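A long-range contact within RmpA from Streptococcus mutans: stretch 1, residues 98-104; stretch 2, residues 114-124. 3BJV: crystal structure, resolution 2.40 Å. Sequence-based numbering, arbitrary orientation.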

ATOM      1  N   GLN A  98      -3.884  -4.888 -18.053  1.00 12.84           N
ATOM      2  CA  GLN A  98      -3.936  -6.241 -18.562  1.00 12.25           C
ATOM      3  C   GLN A  98      -3.958  -7.345 -17.493  1.00 11.26           C
ATOM      4  O   GLN A  98      -4.303  -8.471 -17.776  1.00  9.24           O
ATOM      5  N   VAL A  99      -3.554  -7.017 -16.261  1.00 12.28           N
ATOM      6  CA  VAL A  99      -3.550  -7.996 -15.161  1.00 11.83           C
ATOM      7  C   VAL A  99      -4.366  -7.454 -13.990  1.00 11.60           C
ATOM      8  O   VAL A  99      -4.155  -6.318 -13.565  1.00 11.55           O
ATOM      9  N   LEU A 100      -5.294  -8.268 -13.472  1.00 11.08           N
ATOM     10  CA  LEU A 100      -6.108  -7.842 -12.335  1.00 10.98           C
ATOM     11  C   LEU A 100      -5.965  -8.784 -11.142  1.00 10.52           C
ATOM     12  O   LEU A 100      -6.163  -9.996 -11.248  1.00 11.66           O
ATOM     13  N   LEU A 101      -5.553  -8.212 -10.023  1.00  9.95           N
ATOM     14  CA  LEU A 101      -5.444  -8.939  -8.798  1.00  9.60           C
ATOM     15  C   LEU A 101      -6.432  -8.312  -7.781  1.00 10.53           C
ATOM     16  O   LEU A 101      -6.135  -7.283  -7.167  1.00 10.24           O
ATOM     17  N   ALA A 102      -7.623  -8.905  -7.686  1.00  9.97           N
ATOM     18  CA  ALA A 102      -8.655  -8.453  -6.759  1.00 10.22           C
ATOM     19  C   ALA A 102      -8.311  -8.867  -5.350  1.00 10.67           C
ATOM     20  O   ALA A 102      -7.741  -9.918  -5.101  1.00 11.84           O
ATOM     21  N   LEU A 103      -8.702  -8.032  -4.423  1.00 11.16           N
ATOM     22  CA  LEU A 103      -8.222  -8.113  -3.089  1.00 11.14           C
ATOM     23  C   LEU A 103      -9.461  -8.091  -2.228  1.00 10.66           C
ATOM     24  O   LEU A 103     -10.286  -7.161  -2.385  1.00 11.27           O
ATOM     25  N   ALA A 104      -9.606  -9.061  -1.322  1.00  9.31           N
ATOM     26  CA  ALA A 104     -10.563  -8.923  -0.207  1.00  8.76           C
ATOM     27  C   ALA A 104      -9.886  -8.949   1.157  1.00  9.38           C
ATOM     28  O   ALA A 104      -9.377 -10.018   1.560  1.00 10.28           O
ATOM     29  N   VAL A 114      -0.347  -6.610   5.294  1.00 11.81           N
ATOM     30  CA  VAL A 114      -0.256  -8.016   4.853  1.00 11.21           C
ATOM     31  C   VAL A 114      -0.467  -8.221   3.318  1.00 10.91           C
ATOM     32  O   VAL A 114       0.338  -8.916   2.671  1.00 11.33           O
ATOM     33  N   ALA A 115      -1.511  -7.616   2.759  1.00  9.28           N
ATOM     34  CA  ALA A 115      -1.900  -7.767   1.349  1.00 10.16           C
ATOM     35  C   ALA A 115      -1.025  -7.036   0.323  1.00 11.86           C
ATOM     36  O   ALA A 115      -0.566  -7.660  -0.653  1.00 13.82           O
ATOM     37  N   ILE A 116      -0.810  -5.730   0.530  1.00 11.06           N
ATOM     38  CA  ILE A 116      -0.020  -4.868  -0.357  1.00 10.84           C
ATOM     39  C   ILE A 116       1.448  -5.233  -0.490  1.00 10.96           C
ATOM     40  O   ILE A 116       1.926  -5.300  -1.594  1.00 11.84           O
ATOM     41  N   PRO A 117       2.168  -5.486   0.627  1.00 11.39           N
ATOM     42  CA  PRO A 117       3.512  -6.013   0.464  1.00 10.09           C
ATOM     43  C   PRO A 117       3.611  -7.281  -0.440  1.00  9.78           C
ATOM     44  O   PRO A 117       4.594  -7.441  -1.160  1.00 10.26           O
ATOM     45  N   GLN A 118       2.632  -8.182  -0.397  1.00  9.17           N
ATOM     46  CA  GLN A 118       2.715  -9.424  -1.174  1.00  9.27           C
ATOM     47  C   GLN A 118       2.430  -9.163  -2.624  1.00  9.60           C
ATOM     48  O   GLN A 118       3.009  -9.794  -3.505  1.00 10.31           O
ATOM     49  N   ILE A 119       1.523  -8.224  -2.868  1.00 10.43           N
ATOM     50  CA  ILE A 119       1.167  -7.827  -4.215  1.00 10.39           C
ATOM     51  C   ILE A 119       2.355  -7.115  -4.885  1.00 11.35           C
ATOM     52  O   ILE A 119       2.684  -7.425  -6.048  1.00  9.00           O
ATOM     53  N   ILE A 120       3.009  -6.216  -4.144  1.00 12.12           N
ATOM     54  CA  ILE A 120       4.114  -5.496  -4.722  1.00 14.87           C
ATOM     55  C   ILE A 120       5.362  -6.377  -4.987  1.00 14.77           C
ATOM     56  O   ILE A 120       5.987  -6.250  -6.058  1.00 14.71           O
ATOM     57  N   ALA A 121       5.633  -7.328  -4.086  1.00 14.82           N
ATOM     58  CA  ALA A 121       6.645  -8.394  -4.331  1.00 14.87           C
ATOM     59  C   ALA A 121       6.455  -9.129  -5.675  1.00 14.30           C
ATOM     60  O   ALA A 121       7.396  -9.295  -6.432  1.00 14.45           O
ATOM     61  N   LEU A 122       5.232  -9.583  -5.946  1.00 13.75           N
ATOM     62  CA  LEU A 122       4.899 -10.260  -7.222  1.00 12.86           C
ATOM     63  C   LEU A 122       5.223  -9.381  -8.442  1.00 13.09           C
ATOM     64  O   LEU A 122       5.974  -9.812  -9.350  1.00 13.06           O
ATOM     65  N   PHE A 123       4.709  -8.138  -8.425  1.00 11.61           N
ATOM     66  CA  PHE A 123       4.833  -7.233  -9.525  1.00 11.54           C
ATOM     67  C   PHE A 123       6.204  -6.604  -9.681  1.00 12.06           C
ATOM     68  O   PHE A 123       6.510  -6.083 -10.728  1.00 11.31           O
ATOM     69  N   GLU A 124       7.050  -6.680  -8.668  1.00 13.22           N
ATOM     70  CA  GLU A 124       8.441  -6.235  -8.856  1.00 14.47           C
ATOM     71  C   GLU A 124       9.438  -7.281  -9.387  1.00 15.23           C
ATOM     72  O   GLU A 124      10.638  -7.009  -9.450  1.00 16.30           O
TER

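Which residues of the first stretch face the helix? The backbone is extended, so side chains alternate: V99, L101 and L103 point their CA-to-CB bonds toward the helix, while L100 and A102 point away. The pairing is antiparallel, with V99 nearest F123, L101 nearest I119 and L103 nearest A115 by CA position.

What does V99 meet? Its side chain, in the t rotamer, approaches the edge of the F123 ring, with V99 CG1 4.1 Å from F123 CZ. F123, with chi1 m, points its CA-to-CB bond toward the first stretch. V99 CA and F123 CA are 10.1 Å apart, a gap the two side chains span.

How does L101 fill the middle? Extended in both chi angles (t, t), it has the largest area covered by the helix of the three. L101 CD1 lies 3.8 Å from both L122 CD2 and F123 CE2, and L101 CD2 sits 4.2 Å from I119 CG1. L122 is t, p and I119 is m, t.

Where does L103 settle? With chi1 t and chi2 p, it straddles one helical turn: L103 CD1 is 3.7 Å from A115 CB, and L103 CD2 is 4.0 Å from I119 CD1. L103 CA lies 7.7 Å from A115 CA, the shortest of the three register distances. No hydrogen bond crosses between the stretches; the contact is apolar packing throughout.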

ATOM      1  CB  GLN A  98      -2.811  -6.479 -19.547  1.00 12.01           C
ATOM      2  CG  GLN A  98      -3.211  -7.573 -20.504  1.00 16.11           C
ATOM      3  CD  GLN A  98      -2.297  -7.676 -21.707  1.00 19.99           C
ATOM      4  OE1 GLN A  98      -2.562  -8.464 -22.622  1.00 18.86           O
ATOM      5  NE2 GLN A  98      -1.229  -6.855 -21.728  1.00 18.26           N
ATOM      6  CB  VAL A  99      -2.125  -8.373 -14.684  1.00 12.01           C
ATOM      7  CG1 VAL A  99      -2.172  -9.537 -13.708  1.00 10.86           C
ATOM      8  CG2 VAL A  99      -1.206  -8.699 -15.871  1.00 13.37           C
ATOM      9  CB  LEU A 100      -7.586  -7.593 -12.712  1.00 10.62           C
ATOM     10  CG  LEU A 100      -7.783  -6.644 -13.869  1.00  9.89           C
ATOM     11  CD1 LEU A 100      -8.142  -7.441 -15.113  1.00  9.96           C
ATOM     12  CD2 LEU A 100      -8.900  -5.696 -13.537  1.00  9.80           C
ATOM     13  CB  LEU A 101      -3.996  -8.951  -8.312  1.00  8.68           C
ATOM     14  CG  LEU A 101      -3.522 -10.161  -7.488  1.00  7.39           C
ATOM     15  CD1 LEU A 101      -1.967 -10.183  -7.435  1.00  8.89           C
ATOM     16  CD2 LEU A 101      -4.112 -10.099  -6.072  1.00  2.00           C
ATOM     17  CB  ALA A 102      -9.963  -8.990  -7.121  1.00  9.43           C
ATOM     18  CB  LEU A 103      -7.388  -6.827  -2.860  1.00 11.79           C
ATOM     19  CG  LEU A 103      -6.947  -6.294  -1.488  1.00 13.14           C
ATOM     20  CD1 LEU A 103      -6.634  -7.484  -0.518  1.00 14.56           C
ATOM     21  CD2 LEU A 103      -5.700  -5.432  -1.715  1.00 10.39           C
ATOM     22  CB  ALA A 104     -11.647 -10.008  -0.270  1.00  8.29           C
ATOM     23  CB  VAL A 114      -1.234  -8.944   5.661  1.00 11.86           C
ATOM     24  CG1 VAL A 114      -1.070 -10.392   5.184  1.00 13.53           C
ATOM     25  CG2 VAL A 114      -0.997  -8.891   7.187  1.00  7.87           C
ATOM     26  CB  ALA A 115      -3.333  -7.289   1.174  1.00 10.29           C
ATOM     27  CB  ILE A 116      -0.184  -3.338   0.009  1.00 11.94           C
ATOM     28  CG1 ILE A 116      -1.442  -2.754  -0.638  1.00  8.84           C
ATOM     29  CG2 ILE A 116       1.103  -2.483  -0.293  1.00  9.68           C
ATOM     30  CD1 ILE A 116      -1.950  -1.641   0.210  1.00 12.82           C
ATOM     31  CB  PRO A 117       3.891  -6.389   1.892  1.00 10.41           C
ATOM     32  CG  PRO A 117       2.995  -5.688   2.783  1.00  8.83           C
ATOM     33  CD  PRO A 117       1.781  -5.396   2.059  1.00 10.94           C
ATOM     34  CB  GLN A 118       1.709 -10.448  -0.668  1.00 10.32           C
ATOM     35  CG  GLN A 118       2.156 -11.183   0.597  1.00  6.85           C
ATOM     36  CD  GLN A 118       1.099 -12.130   1.081  1.00  7.86           C
ATOM     37  OE1 GLN A 118       0.184 -11.765   1.865  1.00 11.68           O
ATOM     38  NE2 GLN A 118       1.193 -13.357   0.627  1.00  5.67           N
ATOM     39  CB  ILE A 119      -0.119  -6.995  -4.221  1.00 10.43           C
ATOM     40  CG1 ILE A 119      -1.297  -7.935  -3.910  1.00 10.62           C
ATOM     41  CG2 ILE A 119      -0.289  -6.213  -5.555  1.00  7.42           C
ATOM     42  CD1 ILE A 119      -2.582  -7.238  -3.385  1.00 10.91           C
ATOM     43  CB  ILE A 120       4.375  -4.033  -4.128  1.00 16.24           C
ATOM     44  CG1 ILE A 120       4.952  -4.012  -2.752  1.00 18.57           C
ATOM     45  CG2 ILE A 120       3.087  -3.128  -4.137  1.00 15.63           C
ATOM     46  CD1 ILE A 120       4.331  -2.737  -1.986  1.00 22.06           C
ATOM     47  CB  ALA A 121       6.647  -9.417  -3.172  1.00 14.77           C
ATOM     48  CB  LEU A 122       3.425 -10.679  -7.213  1.00 11.75           C
ATOM     49  CG  LEU A 122       2.891 -11.396  -8.441  1.00 13.33           C
ATOM     50  CD1 LEU A 122       3.689 -12.709  -8.685  1.00 13.58           C
ATOM     51  CD2 LEU A 122       1.368 -11.715  -8.231  1.00 12.64           C
ATOM     52  CB  PHE A 123       3.718  -6.196  -9.494  1.00 11.37           C
ATOM     53  CG  PHE A 123       2.402  -6.761  -9.894  1.00 12.84           C
ATOM     54  CD1 PHE A 123       2.095  -6.953 -11.250  1.00  9.44           C
ATOM     55  CD2 PHE A 123       1.466  -7.142  -8.923  1.00 12.17           C
ATOM     56  CE1 PHE A 123       0.877  -7.507 -11.620  1.00 10.95           C
ATOM     57  CE2 PHE A 123       0.240  -7.697  -9.286  1.00 12.91           C
ATOM     58  CZ  PHE A 123      -0.057  -7.884 -10.644  1.00 11.89           C
ATOM     59  CB  GLU A 124       8.976  -5.613  -7.575  1.00 13.82           C
ATOM     60  CG  GLU A 124       8.244  -4.298  -7.244  1.00 15.63           C
ATOM     61  CD  GLU A 124       8.827  -3.602  -6.055  1.00 15.32           C
ATOM     62  OE1 GLU A 124       9.679  -4.209  -5.333  1.00 13.02           O
ATOM     63  OE2 GLU A 124       8.421  -2.443  -5.849  1.00 13.15           O
TER